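Local coordinates for protein unsaturated glucuronyl hydrolase (Streptococcus agalactiae, PDB 2ZZR) that hydrolyses unsaturated chondroitin, hyaluronan and heparin disaccharides, releasing the unsaturated uronic acid from glycosaminoglycan fragments, at residues 7-12 against 275-280; 243-248 against 286-291; 126-131 against 392-397. All blocks are in the same frame, centred on the assembly; numbering follows the deposited sequence.

Contact 1: residues 7-12 against 275-280; sequences KVESIE and TNYFLN
Asn280 and Asn276, one turn apart on helix 265-280, reach out to the extended N-terminal segment 7-12 and take hold of it mostly by its backbone. The amide of Asn280 does most of the work. Its ND2 gives two nearly straight bonds, both close to the amide plane: one to Ser10 O at 2.9 Å, the other to the anti side of Glu9 OE1, with an N-H...O angle of 168°. On the other end of the same amide, OD1 receives Glu12 N at 2.9 Å, and a water donates to both this OD1 and Glu12 O. Glu9 and Asn280 run antiparallel side by side, carboxylate and amide lying almost in one plane. Glu12 instead crosses Asn280 at about a right angle and stacks its carboxylate on the amide, the planes 17° apart. One turn back, Asn276 ND2 donates to Glu9 O at 2.7 Å, arriving nearly in line with the carbonyl. Its OD1 is bonded to Tyr331 OH. Against that oxygen, at 3.4 Å, lies Ile11 CG1, set anti to its own carbonyl carbon (chi1 -59°). Ile11 CD1 meets Leu279 CD1 at 4.0 Å, the one apolar side-chain contact across the two segments, beside the polar bonds. The asparagine amides thus stand in for the backbone partners a strand would supply, fixing a segment without regular secondary structure to the helix. The Glu9 carboxylate may polarise the N-H it accepts from Asn280, though its salt bridge to Arg281 shares that charge.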
loop_
_atom_site.group_PDB
_atom_site.type_symbol
_atom_site.label_atom_id
_atom_site.label_comp_id
_atom_site.label_asym_id
_atom_site.label_seq_id
_atom_site.Cartn_x
_atom_site.Cartn_y
_atom_site.Cartn_z
ATOM N N LYS A 7 19.485 -7.412 -9.658
ATOM C CA LYS A 7 20.285 -8.171 -8.719
ATOM C C LYS A 7 19.371 -8.723 -7.640
ATOM O O LYS A 7 18.592 -7.985 -7.030
ATOM C CB LYS A 7 21.404 -7.324 -8.102
ATOM C CG LYS A 7 22.261 -8.086 -7.080
ATOM C CD LYS A 7 23.590 -7.384 -6.779
ATOM C CE LYS A 7 23.365 -5.963 -6.281
ATOM N NZ LYS A 7 24.635 -5.219 -6.087
ATOM N N VAL A 8 19.451 -10.032 -7.438
ATOM C CA VAL A 8 18.723 -10.679 -6.361
ATOM C C VAL A 8 19.711 -11.004 -5.249
ATOM O O VAL A 8 20.467 -11.977 -5.331
ATOM C CB VAL A 8 17.977 -11.949 -6.852
ATOM C CG1 VAL A 8 17.197 -12.600 -5.714
ATOM C CG2 VAL A 8 17.038 -11.602 -7.998
ATOM N N GLU A 9 19.717 -10.162 -4.217
ATOM C CA GLU A 9 20.538 -10.389 -3.034
ATOM C C GLU A 9 20.066 -11.636 -2.312
ATOM O O GLU A 9 18.866 -11.872 -2.199
ATOM C CB GLU A 9 20.446 -9.197 -2.074
ATOM C CG GLU A 9 20.955 -7.884 -2.664
ATOM C CD GLU A 9 20.864 -6.694 -1.711
ATOM O OE1 GLU A 9 20.304 -6.821 -0.600
ATOM O OE2 GLU A 9 21.378 -5.617 -2.092
ATOM N N SER A 10 20.997 -12.439 -1.811
ATOM C CA SER A 10 20.588 -13.507 -0.906
ATOM C C SER A 10 20.074 -12.862 0.388
ATOM O O SER A 10 20.528 -11.773 0.772
ATOM C CB SER A 10 21.738 -14.468 -0.617
ATOM O OG SER A 10 22.743 -13.821 0.132
ATOM N N ILE A 11 19.107 -13.507 1.033
ATOM C CA ILE A 11 18.658 -13.048 2.344
ATOM C C ILE A 11 19.782 -13.320 3.333
ATOM O O ILE A 11 20.040 -14.465 3.723
ATOM C CB ILE A 11 17.346 -13.702 2.797
ATOM C CG1 ILE A 11 16.241 -13.406 1.777
ATOM C CG2 ILE A 11 16.974 -13.210 4.202
ATOM C CD1 ILE A 11 14.968 -14.245 1.961
ATOM N N GLU A 12 20.461 -12.243 3.703
ATOM C CA GLU A 12 21.677 -12.335 4.491
ATOM C C GLU A 12 21.328 -12.744 5.920
ATOM O O GLU A 12 20.341 -12.272 6.485
ATOM C CB GLU A 12 22.470 -11.014 4.388
ATOM C CG GLU A 12 22.967 -10.730 2.935
ATOM C CD GLU A 12 23.525 -9.315 2.699
ATOM O OE1 GLU A 12 23.992 -9.051 1.558
ATOM O OE2 GLU A 12 23.493 -8.473 3.633
ATOM N N THR A 275 12.178 -7.648 -2.287
ATOM C CA THR A 275 11.922 -8.079 -0.918
ATOM C C THR A 275 13.226 -8.399 -0.191
ATOM O O THR A 275 13.398 -8.017 0.970
ATOM C CB THR A 275 10.938 -9.270 -0.890
ATOM O OG1 THR A 275 9.745 -8.887 -1.585
ATOM C CG2 THR A 275 10.581 -9.658 0.533
ATOM N N ASN A 276 14.150 -9.068 -0.875
ATOM C CA ASN A 276 15.428 -9.408 -0.248
ATOM C C ASN A 276 16.207 -8.140 0.072
ATOM O O ASN A 276 16.835 -8.049 1.115
ATOM C CB ASN A 276 16.253 -10.349 -1.123
ATOM C CG ASN A 276 15.604 -11.715 -1.282
ATOM O OD1 ASN A 276 14.506 -11.951 -0.771
ATOM N ND2 ASN A 276 16.278 -12.620 -1.994
ATOM N N TYR A 277 16.127 -7.163 -0.824
ATOM C CA TYR A 277 16.751 -5.856 -0.619
ATOM C C TYR A 277 16.224 -5.211 0.667
ATOM O O TYR A 277 16.995 -4.719 1.496
ATOM C CB TYR A 277 16.471 -4.972 -1.829
ATOM C CG TYR A 277 17.104 -3.604 -1.768
ATOM C CD1 TYR A 277 18.333 -3.360 -2.386
ATOM C CD2 TYR A 277 16.467 -2.551 -1.111
ATOM C CE1 TYR A 277 18.919 -2.089 -2.337
ATOM C CE2 TYR A 277 17.043 -1.281 -1.058
ATOM C CZ TYR A 277 18.266 -1.062 -1.666
ATOM O OH TYR A 277 18.834 0.194 -1.615
ATOM N N PHE A 278 14.901 -5.242 0.824
ATOM C CA PHE A 278 14.217 -4.677 1.980
ATOM C C PHE A 278 14.623 -5.432 3.242
ATOM O O PHE A 278 15.068 -4.821 4.215
ATOM C CB PHE A 278 12.700 -4.741 1.740
ATOM C CG PHE A 278 11.865 -3.980 2.743
ATOM C CD1 PHE A 278 11.582 -2.628 2.557
ATOM C CD2 PHE A 278 11.306 -4.636 3.838
ATOM C CE1 PHE A 278 10.785 -1.925 3.473
ATOM C CE2 PHE A 278 10.505 -3.940 4.758
ATOM C CZ PHE A 278 10.244 -2.585 4.570
ATOM N N LEU A 279 14.514 -6.764 3.208
ATOM C CA LEU A 279 14.826 -7.588 4.373
ATOM C C LEU A 279 16.251 -7.354 4.862
ATOM O O LEU A 279 16.481 -7.259 6.067
ATOM C CB LEU A 279 14.612 -9.073 4.071
ATOM C CG LEU A 279 13.168 -9.511 3.789
ATOM C CD1 LEU A 279 13.139 -11.000 3.440
ATOM C CD2 LEU A 279 12.231 -9.193 4.959
ATOM N N ASN A 280 17.188 -7.246 3.919
ATOM C CA ASN A 280 18.610 -7.076 4.241
ATOM C C ASN A 280 18.933 -5.740 4.903
ATOM O O ASN A 280 19.994 -5.584 5.522
ATOM C CB ASN A 280 19.467 -7.267 2.990
ATOM C CG ASN A 280 19.595 -8.725 2.593
ATOM O OD1 ASN A 280 19.319 -9.618 3.388
ATOM N ND2 ASN A 280 20.022 -8.969 1.364
HETATM O O HOH W 1 18.552 -10.280 6.184
#

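Contact 2: residues 243-248 against 286-291; sequences SWARGQ and KVSYWD. With SO4 (sulfate ion), chain C; SO4 (sulfate ion), chain D.
Asp291 turns its CG anti to the backbone N (chi1 -166°), which brings the carboxylate up to Ser243. There OD2 takes the N-H of Ser243 on its syn side at 2.8 Å. The same oxygen also receives Ile293 N, and OD1 is bonded by Tyr238 N and Ser242 OG, so this buried carboxylate is held by four donors. Next along the chain the backbones meet in a single bridge between Trp244 and Asp291: Ala245 N donates to Trp290 O at 3.0 Å, standing above the carbonyl plane. A water donates to Trp290 O as well and accepts the N-H of Arg246. Packing is close beside this bond, with Ala245 CB only 3.2 Å from Tyr289 O and 4.1 Å from Ser288 CB. The CB of Trp244 points away from the loop, yet its indole CD1 still comes to 3.8 Å from Trp290 O; one face of the indole lies over Arg246 CB and Gly247 N near its rim. Away from the bridge, Lys286 NZ and Tyr289 OH each bind a separate sulfate, probably from the crystallisation liquor. Trp244 is the N-cap residue of helix 245-262, and the loop 286-291 ties down that helix start in the alpha barrel of this family 88 hydrolase; the helix start carries Arg246, with Trp250 a turn on, both probable substrate-binding residues.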
loop_
_atom_site.group_PDB
_atom_site.type_symbol
_atom_site.label_atom_id
_atom_site.label_comp_id
_atom_site.label_asym_id
_atom_site.label_seq_id
_atom_site.Cartn_x
_atom_site.Cartn_y
_atom_site.Cartn_z
ATOM N N SER A 243 17.688 5.155 0.264
ATOM C CA SER A 243 16.657 4.199 -0.132
ATOM C C SER A 243 15.377 4.373 0.687
ATOM O O SER A 243 15.219 3.769 1.748
ATOM C CB SER A 243 17.190 2.770 0.003
ATOM O OG SER A 243 16.355 1.855 -0.675
ATOM N N TRP A 244 14.470 5.206 0.186
ATOM C CA TRP A 244 13.199 5.498 0.855
ATOM C C TRP A 244 12.415 4.208 1.103
ATOM O O TRP A 244 12.140 3.464 0.168
ATOM C CB TRP A 244 12.402 6.478 -0.002
ATOM C CG TRP A 244 11.022 6.811 0.489
ATOM C CD1 TRP A 244 10.668 7.237 1.743
ATOM C CD2 TRP A 244 9.821 6.791 -0.284
ATOM N NE1 TRP A 244 9.314 7.468 1.795
ATOM C CE2 TRP A 244 8.769 7.198 0.566
ATOM C CE3 TRP A 244 9.529 6.465 -1.616
ATOM C CZ2 TRP A 244 7.440 7.281 0.128
ATOM C CZ3 TRP A 244 8.208 6.547 -2.050
ATOM C CH2 TRP A 244 7.181 6.952 -1.178
ATOM N N ALA A 245 12.078 3.945 2.364
ATOM C CA ALA A 245 11.545 2.634 2.756
ATOM C C ALA A 245 10.179 2.320 2.155
ATOM O O ALA A 245 9.957 1.209 1.657
ATOM C CB ALA A 245 11.505 2.494 4.282
ATOM N N ARG A 246 9.257 3.281 2.196
ATOM C CA ARG A 246 7.907 3.000 1.709
ATOM C C ARG A 246 7.844 2.738 0.201
ATOM O O ARG A 246 7.050 1.913 -0.256
ATOM C CB ARG A 246 6.902 4.071 2.145
ATOM C CG ARG A 246 5.459 3.656 1.844
ATOM C CD ARG A 246 4.444 4.453 2.641
ATOM N NE ARG A 246 4.468 5.881 2.303
ATOM C CZ ARG A 246 4.957 6.837 3.091
ATOM N NH1 ARG A 246 5.477 6.533 4.271
ATOM N NH2 ARG A 246 4.917 8.108 2.699
ATOM N N GLY A 247 8.700 3.409 -0.569
ATOM C CA GLY A 247 8.786 3.161 -2.006
ATOM C C GLY A 247 9.128 1.713 -2.303
ATOM O O GLY A 247 8.534 1.097 -3.190
ATOM N N GLN A 248 10.083 1.178 -1.546
ATOM C CA GLN A 248 10.461 -0.230 -1.631
ATOM C C GLN A 248 9.246 -1.115 -1.331
ATOM O O GLN A 248 8.980 -2.079 -2.051
ATOM C CB GLN A 248 11.615 -0.532 -0.667
ATOM C CG GLN A 248 12.363 -1.840 -0.937
ATOM C CD GLN A 248 13.127 -1.853 -2.271
ATOM O OE1 GLN A 248 13.429 -2.923 -2.809
ATOM N NE2 GLN A 248 13.453 -0.678 -2.792
ATOM N N LYS A 286 13.451 -5.664 13.113
ATOM C CA LYS A 286 12.849 -5.964 11.798
ATOM C C LYS A 286 11.783 -4.958 11.338
ATOM O O LYS A 286 10.925 -5.283 10.510
ATOM C CB LYS A 286 12.304 -7.405 11.742
ATOM C CG LYS A 286 13.221 -8.482 12.344
ATOM C CD LYS A 286 14.605 -8.518 11.703
ATOM C CE LYS A 286 15.407 -9.735 12.177
ATOM N NZ LYS A 286 15.728 -9.695 13.642
ATOM N N VAL A 287 11.845 -3.736 11.868
ATOM C CA VAL A 287 10.932 -2.672 11.455
ATOM C C VAL A 287 11.726 -1.564 10.771
ATOM O O VAL A 287 12.568 -0.917 11.389
ATOM C CB VAL A 287 10.074 -2.130 12.637
ATOM C CG1 VAL A 287 9.280 -0.902 12.215
ATOM C CG2 VAL A 287 9.136 -3.216 13.150
ATOM N N SER A 288 11.442 -1.363 9.488
ATOM C CA SER A 288 12.184 -0.433 8.645
ATOM C C SER A 288 12.299 0.962 9.248
ATOM O O SER A 288 11.313 1.524 9.724
ATOM C CB SER A 288 11.500 -0.317 7.285
ATOM O OG SER A 288 10.167 0.141 7.438
ATOM N N TYR A 289 13.515 1.503 9.224
ATOM C CA TYR A 289 13.711 2.938 9.409
ATOM C C TYR A 289 13.082 3.620 8.200
ATOM O O TYR A 289 12.845 2.975 7.174
ATOM C CB TYR A 289 15.204 3.272 9.550
ATOM C CG TYR A 289 15.731 3.049 10.951
ATOM C CD1 TYR A 289 15.906 4.123 11.831
ATOM C CD2 TYR A 289 16.038 1.767 11.409
ATOM C CE1 TYR A 289 16.380 3.922 13.127
ATOM C CE2 TYR A 289 16.504 1.557 12.710
ATOM C CZ TYR A 289 16.685 2.645 13.557
ATOM O OH TYR A 289 17.149 2.447 14.842
ATOM N N TRP A 290 12.786 4.911 8.316
ATOM C CA TRP A 290 12.049 5.610 7.261
ATOM C C TRP A 290 12.811 5.614 5.935
ATOM O O TRP A 290 12.218 5.654 4.850
ATOM C CB TRP A 290 11.685 7.026 7.713
ATOM C CG TRP A 290 12.839 7.975 7.754
ATOM C CD1 TRP A 290 13.697 8.186 8.798
ATOM C CD2 TRP A 290 13.257 8.849 6.704
ATOM N NE1 TRP A 290 14.629 9.143 8.458
ATOM C CE2 TRP A 290 14.379 9.567 7.179
ATOM C CE3 TRP A 290 12.791 9.102 5.406
ATOM C CZ2 TRP A 290 15.043 10.511 6.398
ATOM C CZ3 TRP A 290 13.453 10.038 4.630
ATOM C CH2 TRP A 290 14.564 10.738 5.132
ATOM N N ASP A 291 14.133 5.586 6.043
ATOM C CA ASP A 291 15.007 5.389 4.906
ATOM C C ASP A 291 15.910 4.214 5.231
ATOM O O ASP A 291 16.464 4.132 6.333
ATOM C CB ASP A 291 15.836 6.641 4.626
ATOM C CG ASP A 291 16.496 6.598 3.268
ATOM O OD1 ASP A 291 16.226 7.497 2.448
ATOM O OD2 ASP A 291 17.268 5.646 3.012
HETATM S S SO4 C . 18.044 4.430 17.473
HETATM O O1 SO4 C . 18.653 3.125 17.703
HETATM O O2 SO4 C . 17.964 4.701 16.043
HETATM O O3 SO4 C . 16.705 4.469 18.043
HETATM O O4 SO4 C . 18.866 5.463 18.099
HETATM S S SO4 D . 19.512 -9.115 13.523
HETATM O O1 SO4 D . 20.308 -10.080 12.766
HETATM O O2 SO4 D . 18.349 -8.698 12.746
HETATM O O3 SO4 D . 19.054 -9.728 14.769
HETATM O O4 SO4 D . 20.326 -7.938 13.812
HETATM O O HOH W 2 9.487 5.433 4.307
#

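Contact 3: residues 126-131 against 392-397; sequences EYRING and DWELYW
Arg128 runs from helix 115-130 onto the last residues of the chain, and its side chain makes the close part of this contact. A bend at chi2 (-71°) swings CD over toward Leu395 O, which it approaches to 3.5 Å. Beyond it the guanidinium meets three successive carbonyls of the C-terminal tail. NE donates to Leu395 O at 2.8 Å, but the bond is bent and weak. NH1 reaches Trp397 O at 3.0 Å, coming from above the carbonyl plane, and adds a long, weak bond to Tyr396 O. The Arg128 CG methylene lies at the edge of the Tyr396 ring, whose own face carries Trp393 CZ2 over its centre. Tyr396 is buried, and its hydroxyl is bonded to Glu82 of helix 70-84. The solvent side is looser. There the exposed Glu394 crosses the arginine obliquely, its OE1 3.9 Å from Arg128 CD and 4.7 Å from NE, too far for a salt bridge. Ile129, partly exposed, touches the rest of the tyrosine more lightly, CD1 lying 4.1 Å from Tyr396 CE1. The terminal carboxylate is paired through OXT with Arg260, while Arg128 NH1 stays 4.0 Å from Trp397 OXT. The grip on the chain end is therefore shared: Arg260 forms the salt bridge to OXT, while Arg128 bonds the carbonyls, two of the three bonds being weak. Its positive charge may add a weak attraction to the terminus, which Glu394 would partly offset.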
loop_
_atom_site.group_PDB
_atom_site.type_symbol
_atom_site.label_atom_id
_atom_site.label_comp_id
_atom_site.label_asym_id
_atom_site.label_seq_id
_atom_site.Cartn_x
_atom_site.Cartn_y
_atom_site.Cartn_z
ATOM N N GLU A 126 -16.630 -2.771 -0.112
ATOM C CA GLU A 126 -18.030 -3.099 0.156
ATOM C C GLU A 126 -18.590 -4.052 -0.887
ATOM O O GLU A 126 -19.314 -4.989 -0.540
ATOM C CB GLU A 126 -18.937 -1.876 0.292
ATOM C CG GLU A 126 -20.338 -2.335 0.744
ATOM C CD GLU A 126 -21.285 -1.228 1.130
ATOM O OE1 GLU A 126 -22.211 -1.522 1.921
ATOM O OE2 GLU A 126 -21.127 -0.089 0.646
ATOM N N TYR A 127 -18.253 -3.823 -2.157
ATOM C CA TYR A 127 -18.707 -4.711 -3.219
ATOM C C TYR A 127 -18.299 -6.168 -2.974
ATOM O O TYR A 127 -19.112 -7.073 -3.166
ATOM C CB TYR A 127 -18.252 -4.245 -4.603
ATOM C CG TYR A 127 -18.838 -5.100 -5.707
ATOM C CD1 TYR A 127 -18.045 -6.014 -6.402
ATOM C CD2 TYR A 127 -20.197 -5.024 -6.026
ATOM C CE1 TYR A 127 -18.585 -6.813 -7.410
ATOM C CE2 TYR A 127 -20.749 -5.824 -7.030
ATOM C CZ TYR A 127 -19.937 -6.714 -7.712
ATOM O OH TYR A 127 -20.468 -7.509 -8.699
ATOM N N ARG A 128 -17.051 -6.387 -2.554
ATOM C CA ARG A 128 -16.576 -7.728 -2.179
ATOM C C ARG A 128 -17.438 -8.329 -1.077
ATOM O O ARG A 128 -17.778 -9.519 -1.113
ATOM C CB ARG A 128 -15.139 -7.687 -1.655
ATOM C CG ARG A 128 -14.119 -7.130 -2.608
ATOM C CD ARG A 128 -13.855 -8.060 -3.756
ATOM N NE ARG A 128 -12.604 -7.697 -4.416
ATOM C CZ ARG A 128 -12.350 -7.874 -5.705
ATOM N NH1 ARG A 128 -11.171 -7.517 -6.188
ATOM N NH2 ARG A 128 -13.256 -8.418 -6.509
ATOM N N ILE A 129 -17.766 -7.496 -0.096
ATOM C CA ILE A 129 -18.391 -7.947 1.140
ATOM C C ILE A 129 -19.879 -8.263 0.956
ATOM O O ILE A 129 -20.352 -9.321 1.393
ATOM C CB ILE A 129 -18.147 -6.937 2.292
ATOM C CG1 ILE A 129 -16.659 -6.927 2.670
ATOM C CG2 ILE A 129 -19.007 -7.276 3.518
ATOM C CD1 ILE A 129 -16.217 -5.739 3.522
ATOM N N ASN A 130 -20.606 -7.364 0.297
ATOM C CA ASN A 130 -22.054 -7.540 0.141
ATOM C C ASN A 130 -22.640 -7.217 -1.242
ATOM O O ASN A 130 -23.859 -7.232 -1.422
ATOM C CB ASN A 130 -22.807 -6.793 1.262
ATOM C CG ASN A 130 -22.552 -5.284 1.257
ATOM O OD1 ASN A 130 -22.400 -4.667 2.311
ATOM N ND2 ASN A 130 -22.513 -4.693 0.079
ATOM N N GLY A 131 -21.781 -6.923 -2.215
ATOM C CA GLY A 131 -22.230 -6.662 -3.583
ATOM C C GLY A 131 -22.997 -5.366 -3.807
ATOM O O GLY A 131 -23.696 -5.231 -4.813
ATOM N N ASP A 392 -9.058 -16.378 5.991
ATOM C CA ASP A 392 -8.813 -16.437 4.559
ATOM C C ASP A 392 -9.462 -15.192 3.979
ATOM O O ASP A 392 -10.651 -15.183 3.667
ATOM C CB ASP A 392 -9.407 -17.715 3.952
ATOM C CG ASP A 392 -9.267 -17.768 2.434
ATOM O OD1 ASP A 392 -10.069 -18.468 1.789
ATOM O OD2 ASP A 392 -8.361 -17.098 1.878
ATOM N N TRP A 393 -8.676 -14.124 3.870
ATOM C CA TRP A 393 -9.237 -12.820 3.522
ATOM C C TRP A 393 -9.395 -12.625 2.013
ATOM O O TRP A 393 -8.446 -12.808 1.251
ATOM C CB TRP A 393 -8.404 -11.688 4.143
ATOM C CG TRP A 393 -8.935 -10.322 3.796
ATOM C CD1 TRP A 393 -10.165 -9.817 4.105
ATOM C CD2 TRP A 393 -8.246 -9.290 3.070
ATOM N NE1 TRP A 393 -10.291 -8.532 3.611
ATOM C CE2 TRP A 393 -9.128 -8.185 2.977
ATOM C CE3 TRP A 393 -6.971 -9.191 2.495
ATOM C CZ2 TRP A 393 -8.778 -6.991 2.325
ATOM C CZ3 TRP A 393 -6.623 -8.003 1.843
ATOM C CH2 TRP A 393 -7.524 -6.919 1.771
ATOM N N GLU A 394 -10.610 -12.277 1.593
ATOM C CA GLU A 394 -10.882 -11.913 0.213
ATOM C C GLU A 394 -10.406 -10.481 -0.050
ATOM O O GLU A 394 -10.951 -9.527 0.512
ATOM C CB GLU A 394 -12.381 -12.031 -0.098
ATOM C CG GLU A 394 -12.711 -11.839 -1.572
ATOM C CD GLU A 394 -14.207 -11.877 -1.879
ATOM O OE1 GLU A 394 -14.561 -11.783 -3.073
ATOM O OE2 GLU A 394 -15.027 -12.015 -0.937
ATOM N N LEU A 395 -9.402 -10.336 -0.918
ATOM C CA LEU A 395 -8.787 -9.020 -1.157
ATOM C C LEU A 395 -9.758 -7.982 -1.683
ATOM O O LEU A 395 -10.523 -8.254 -2.613
ATOM C CB LEU A 395 -7.619 -9.142 -2.142
ATOM C CG LEU A 395 -6.238 -9.437 -1.559
ATOM C CD1 LEU A 395 -6.220 -10.739 -0.775
ATOM C CD2 LEU A 395 -5.210 -9.483 -2.683
ATOM N N TYR A 396 -9.708 -6.783 -1.104
ATOM C CA TYR A 396 -10.385 -5.628 -1.706
ATOM C C TYR A 396 -9.715 -5.304 -3.035
ATOM O O TYR A 396 -10.393 -5.024 -4.030
ATOM C CB TYR A 396 -10.340 -4.407 -0.777
ATOM C CG TYR A 396 -10.900 -4.656 0.618
ATOM C CD1 TYR A 396 -11.879 -5.636 0.833
ATOM C CD2 TYR A 396 -10.471 -3.902 1.710
ATOM C CE1 TYR A 396 -12.399 -5.861 2.107
ATOM C CE2 TYR A 396 -10.993 -4.114 2.992
ATOM C CZ TYR A 396 -11.956 -5.101 3.178
ATOM O OH TYR A 396 -12.464 -5.330 4.437
ATOM N N TRP A 397 -8.380 -5.383 -3.033
ATOM C CA TRP A 397 -7.533 -5.138 -4.213
ATOM C C TRP A 397 -7.820 -6.101 -5.354
ATOM O O TRP A 397 -8.326 -7.218 -5.165
ATOM C CB TRP A 397 -6.043 -5.220 -3.837
ATOM C CG TRP A 397 -5.728 -4.452 -2.598
ATOM C CD1 TRP A 397 -5.603 -4.953 -1.338
ATOM C CD2 TRP A 397 -5.546 -3.034 -2.490
ATOM N NE1 TRP A 397 -5.343 -3.938 -0.445
ATOM C CE2 TRP A 397 -5.302 -2.749 -1.128
ATOM C CE3 TRP A 397 -5.556 -1.976 -3.415
ATOM C CZ2 TRP A 397 -5.087 -1.450 -0.660
ATOM C CZ3 TRP A 397 -5.331 -0.680 -2.950
ATOM C CH2 TRP A 397 -5.095 -0.430 -1.588
ATOM O OXT TRP A 397 -7.537 -5.763 -6.507
#

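Contacts 1 and 2 are neighbours, their centres 13 Å apart on one side of the chain's centre; contact 2 lies on helix 245-262 and contact 1 on the next helix, 265-280. Tyr277 OH and Ser243 OG, probably hydrogen-bonded, join them directly. Contact 3 lies 29 Å from contact 2, centre to centre, and on the opposite side of the chain's centre from it. Along the chain, contact 2 is nested within the span closed by contact 3, while the segments of contact 1 alternate with those of each of the others. Contacts 1 and 3 thus join the two chain ends to helices of the barrel, about 32 Å apart between contact centres, and contact 2 holds one of the probable substrate-binding residues.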